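Local coordinates for 3-oxo-glucose-6-phosphate:glutamate aminotransferase (Bacillus subtilis subsp. subtilis, PDB 4K2M), which catalyses the reversible, pyridoxal phosphate-dependent transamination of 3-dehydro-glucose 6-phosphate with glutamate, giving kanosamine 6-phosphate on the way to the antibiotic neotrehalosadiamine, at residues G25-Q28 / G29-V33; D129-M132 / I133-A137. All coordinates share one frame; numbering follows the deposited sequence.

Contact 1. Residues G25-Q28 / G29-V33. With EDO (1,2-ethanediol), chain H.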
loop_
_atom_site.group_PDB
_atom_site.type_symbol
_atom_site.label_atom_id
_atom_site.label_comp_id
_atom_site.label_asym_id
_atom_site.label_seq_id
_atom_site.Cartn_x
_atom_site.Cartn_y
_atom_site.Cartn_z
ATOM N N GLY A 25 -10.726 41.954 -1.480
ATOM C CA GLY A 25 -11.556 43.140 -1.667
ATOM C C GLY A 25 -12.754 43.236 -0.736
ATOM O O GLY A 25 -13.061 42.297 0.002
ATOM N N ASP A 26 -13.447 44.373 -0.786
ATOM C CA ASP A 26 -14.589 44.639 0.100
ATOM C C ASP A 26 -15.892 43.956 -0.314
ATOM O O ASP A 26 -16.655 43.496 0.538
ATOM C CB ASP A 26 -14.850 46.144 0.188
ATOM C CG ASP A 26 -13.776 46.881 0.953
ATOM O OD1 ASP A 26 -13.221 46.301 1.911
ATOM O OD2 ASP A 26 -13.491 48.045 0.594
ATOM N N VAL A 27 -16.167 43.921 -1.612
ATOM C CA VAL A 27 -17.412 43.323 -2.093
ATOM C C VAL A 27 -17.176 41.875 -2.471
ATOM O O VAL A 27 -16.397 41.579 -3.380
ATOM C CB VAL A 27 -17.973 44.071 -3.312
ATOM C CG1 VAL A 27 -19.250 43.403 -3.788
ATOM C CG2 VAL A 27 -18.234 45.530 -2.953
ATOM N N GLN A 28 -17.828 40.979 -1.747
ATOM C CA GLN A 28 -17.718 39.551 -2.007
ATOM C C GLN A 28 -19.142 39.053 -2.058
ATOM O O GLN A 28 -19.707 38.664 -1.037
ATOM C CB GLN A 28 -16.945 38.863 -0.874
ATOM C CG GLN A 28 -15.503 39.372 -0.715
ATOM C CD GLN A 28 -14.842 38.903 0.568
ATOM O OE1 GLN A 28 -15.316 37.972 1.227
ATOM N NE2 GLN A 28 -13.742 39.564 0.939
ATOM N N GLY A 29 -19.741 39.097 -3.241
ATOM C CA GLY A 29 -21.153 38.785 -3.340
ATOM C C GLY A 29 -21.448 37.677 -4.324
ATOM O O GLY A 29 -20.650 36.742 -4.489
ATOM N N LYS A 30 -22.588 37.805 -4.998
ATOM C CA LYS A 30 -23.140 36.742 -5.843
ATOM C C LYS A 30 -22.252 36.384 -7.030
ATOM O O LYS A 30 -22.432 35.330 -7.641
ATOM C CB LYS A 30 -24.544 37.146 -6.335
ATOM C CG LYS A 30 -24.530 38.329 -7.292
ATOM C CD LYS A 30 -25.942 38.858 -7.550
ATOM C CE LYS A 30 -25.872 40.111 -8.439
ATOM N NZ LYS A 30 -27.228 40.554 -8.852
ATOM N N GLU A 31 -21.283 37.241 -7.343
ATOM C CA GLU A 31 -20.410 37.010 -8.485
ATOM C C GLU A 31 -19.457 35.852 -8.200
ATOM O O GLU A 31 -18.864 35.284 -9.130
ATOM C CB GLU A 31 -19.623 38.275 -8.842
ATOM C CG GLU A 31 -18.544 38.674 -7.833
ATOM C CD GLU A 31 -19.096 39.327 -6.566
ATOM O OE1 GLU A 31 -20.285 39.731 -6.544
ATOM O OE2 GLU A 31 -18.325 39.438 -5.586
ATOM N N LEU A 32 -19.325 35.505 -6.920
ATOM C CA LEU A 32 -18.493 34.380 -6.503
ATOM C C LEU A 32 -19.323 33.109 -6.576
ATOM O O LEU A 32 -20.181 32.876 -5.725
ATOM C CB LEU A 32 -18.005 34.576 -5.063
ATOM C CG LEU A 32 -17.109 35.786 -4.807
ATOM C CD1 LEU A 32 -16.686 35.862 -3.338
ATOM C CD2 LEU A 32 -15.888 35.737 -5.711
ATOM N N VAL A 33 -19.058 32.285 -7.587
ATOM C CA VAL A 33 -19.881 31.101 -7.841
ATOM C C VAL A 33 -19.118 29.846 -7.436
ATOM O O VAL A 33 -18.107 29.526 -8.042
ATOM C CB VAL A 33 -20.266 31.007 -9.327
ATOM C CG1 VAL A 33 -21.098 29.752 -9.590
ATOM C CG2 VAL A 33 -21.029 32.246 -9.755
HETATM C C1 EDO H . -21.865 42.484 -7.361
HETATM O O1 EDO H . -21.364 41.386 -8.126
HETATM C C2 EDO H . -21.574 43.789 -8.097
HETATM O O2 EDO H . -21.858 43.620 -9.486
HETATM O O HOH W 1 -15.776 39.452 -5.207
#

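Contact 2. Residues D129-M132 / I133-A137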
loop_
_atom_site.group_PDB
_atom_site.type_symbol
_atom_site.label_atom_id
_atom_site.label_comp_id
_atom_site.label_asym_id
_atom_site.label_seq_id
_atom_site.Cartn_x
_atom_site.Cartn_y
_atom_site.Cartn_z
ATOM N N ASP A 129 3.695 3.793 -7.023
ATOM C CA ASP A 129 3.058 2.711 -7.760
ATOM C C ASP A 129 2.325 3.245 -8.991
ATOM O O ASP A 129 2.319 2.595 -10.037
ATOM C CB ASP A 129 2.081 1.939 -6.862
ATOM C CG ASP A 129 2.792 1.150 -5.761
ATOM O OD1 ASP A 129 3.535 0.209 -6.101
ATOM O OD2 ASP A 129 2.604 1.477 -4.562
ATOM N N ALA A 130 1.713 4.415 -8.862
ATOM C CA ALA A 130 1.046 5.036 -9.995
ATOM C C ALA A 130 2.028 5.259 -11.158
ATOM O O ALA A 130 1.715 4.980 -12.322
ATOM C CB ALA A 130 0.405 6.363 -9.570
ATOM N N ILE A 131 3.223 5.761 -10.859
ATOM C CA ILE A 131 4.196 5.989 -11.925
ATOM C C ILE A 131 4.657 4.663 -12.520
ATOM O O ILE A 131 4.747 4.511 -13.743
ATOM C CB ILE A 131 5.398 6.800 -11.412
ATOM C CG1 ILE A 131 4.915 8.154 -10.880
ATOM C CG2 ILE A 131 6.444 6.969 -12.551
ATOM C CD1 ILE A 131 5.954 8.875 -10.013
ATOM N N MET A 132 4.951 3.696 -11.656
ATOM C CA MET A 132 5.430 2.401 -12.114
ATOM C C MET A 132 4.408 1.697 -12.994
ATOM O O MET A 132 4.729 1.211 -14.086
ATOM C CB MET A 132 5.784 1.518 -10.909
ATOM C CG MET A 132 6.460 0.244 -11.288
ATOM S SD MET A 132 6.775 -0.697 -9.781
ATOM C CE MET A 132 5.101 -1.023 -9.232
ATOM N N ILE A 133 3.164 1.654 -12.536
ATOM C CA ILE A 133 2.104 1.051 -13.324
ATOM C C ILE A 133 1.865 1.813 -14.630
ATOM O O ILE A 133 1.700 1.200 -15.697
ATOM C CB ILE A 133 0.816 0.961 -12.491
ATOM C CG1 ILE A 133 0.999 -0.116 -11.417
ATOM C CG2 ILE A 133 -0.360 0.586 -13.359
ATOM C CD1 ILE A 133 -0.007 0.022 -10.265
ATOM N N GLY A 134 1.870 3.142 -14.566
ATOM C CA GLY A 134 1.637 3.932 -15.766
ATOM C C GLY A 134 2.688 3.657 -16.836
ATOM O O GLY A 134 2.372 3.506 -18.015
ATOM N N LEU A 135 3.951 3.589 -16.426
ATOM C CA LEU A 135 5.030 3.267 -17.367
ATOM C C LEU A 135 4.808 1.908 -18.020
ATOM O O LEU A 135 4.907 1.754 -19.243
ATOM C CB LEU A 135 6.391 3.306 -16.662
ATOM C CG LEU A 135 6.929 4.701 -16.328
ATOM C CD1 LEU A 135 8.100 4.629 -15.348
ATOM C CD2 LEU A 135 7.360 5.394 -17.599
ATOM N N LEU A 136 4.511 0.907 -17.203
ATOM C CA LEU A 136 4.284 -0.427 -17.740
ATOM C C LEU A 136 3.052 -0.481 -18.643
ATOM O O LEU A 136 3.080 -1.121 -19.702
ATOM C CB LEU A 136 4.172 -1.446 -16.597
ATOM C CG LEU A 136 5.452 -1.641 -15.792
ATOM C CD1 LEU A 136 5.183 -2.424 -14.514
ATOM C CD2 LEU A 136 6.525 -2.374 -16.619
ATOM N N ALA A 137 1.969 0.172 -18.229
ATOM C CA ALA A 137 0.744 0.205 -19.029
ATOM C C ALA A 137 0.977 0.872 -20.377
ATOM O O ALA A 137 0.369 0.492 -21.374
ATOM C CB ALA A 137 -0.410 0.896 -18.266
#

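Contact 1. Residues G25-Q28 / G29-V33
Gln-28 and Leu-32 meet on one side of the chain, while the carboxylate of Glu-31 folds back towards Gly-29 and Gln-28 from another, so that a short surface loop is held by its own side chains. Gln-28 touches through the root of its side chain: CB of Gln-28 lies 3.9 Å from CD1 of Leu-32, one methyl branch resting on a methylene. Beyond CB the glutamine leads away from that methyl. Its chain runs extended past CG, and NE2 of Gln-28 donates a hydrogen bond of 3.0 Å to O of Gly-25, nearly along the C=O axis. The other end of this amide, OE1, accepts from the backbone N of Ile-51, and two bonds thus fix the rotation of the flat group.

Gly-29 opens a type I beta turn closed by the bond from N of Leu-32 to O of Gly-29, 3.0 Å long. The turn carries Glu-31 round, and a bend at chi2 (-76°) brings its carboxylate back to the start of the turn. There N of Gly-29 gives OE2 of Glu-31 an almost straight hydrogen bond of 2.8 Å, reaching the oxygen on its syn side but 33° out of the carboxylate plane. A water donates to the same OE2 at 2.6 Å and also to O of Val-27, bridging the carboxylate to the carbonyl of Val-27. OE1 of Glu-31 accepts from an ethanediol, probably a crystallisation additive.

In the N-terminal domain this loop joins helix 13-24 to strand 32-34. Leu-32 packs on Leu-19, His-22 and Leu-23 of the helix and on Val-7 of strand 7-9, which pairs in parallel with strand 32-34.

Contact 2. Residues D129-M132 / I133-A137
Ile-133 N donates to O of Asp-129 in a nearly straight bond of 2.8 Å, and the same i to i+4 pattern repeats at each of the next three residues, the defining feature of an alpha helix. Gly-134 N reaches O of Ala-130 at 2.9 Å with the most bent of the four N-H angles, 154°. The bonds from Leu-135 N to Ile-131 O and from Leu-136 N to Met-132 O complete the set. In all four the donor sits somewhat off the carbonyl plane.

Side chains lean on this backbone. CG1 of Ile-133, set beside its own backbone N by a chi1 of -71°, rests 3.3 Å from O of Asp-129, so the acceptor of the first bond is flanked by hydrocarbon. Leu-135 and Leu-136 turn CG in the same way over O of Ile-131 and O of Met-132. One turn apart, Ile-131 and Leu-135 lie side by side and point the same way, CG2 of the isoleucine 4.0 Å from CD1 of the leucine. Met-132 CG and Leu-136 CD1 approach more loosely, at 4.4 Å.

Farther out, Ile-131 and Leu-135 pack on helix 154-163, whereas Ile-133 and Leu-136 meet Phe-274 of helix 265-275. At the start of the segment, OD2 of Asp-129 is hydrogen-bonded to OG of Ser-126.

The four bonds satisfy the carbonyls of residues 129-132 within the helix, and Ile-131, Met-132, Ile-133 and Leu-135 present apolar surface for burial. Gly-127 and Thr-128, at the N-terminal end of helix 127-137, bind pyridoxal phosphate, where the helix dipole would be expected to favour an anionic group.

The two contacts apply local folding in different settings. Contact 1 is a surface loop in the N-terminal domain, held by side chains that bond back to the backbone; contact 2 is a largely buried part of helix 127-137 in the aminotransferase domain, held by backbone bonds with apolar side chains outside. Their centres are 43 Å apart, on opposite sides of the chain's centre, and their nearest atoms remain about 30 Å from each other, so neither touches the other. Only contact 2 adjoins the active site: the side chain of Ile-131 comes within about 4 Å of the bound external aldimine, and that of Ala-130 about 7 Å from that of Ser-244, a cofactor-binding residue. Contact 1 lies away from these sites.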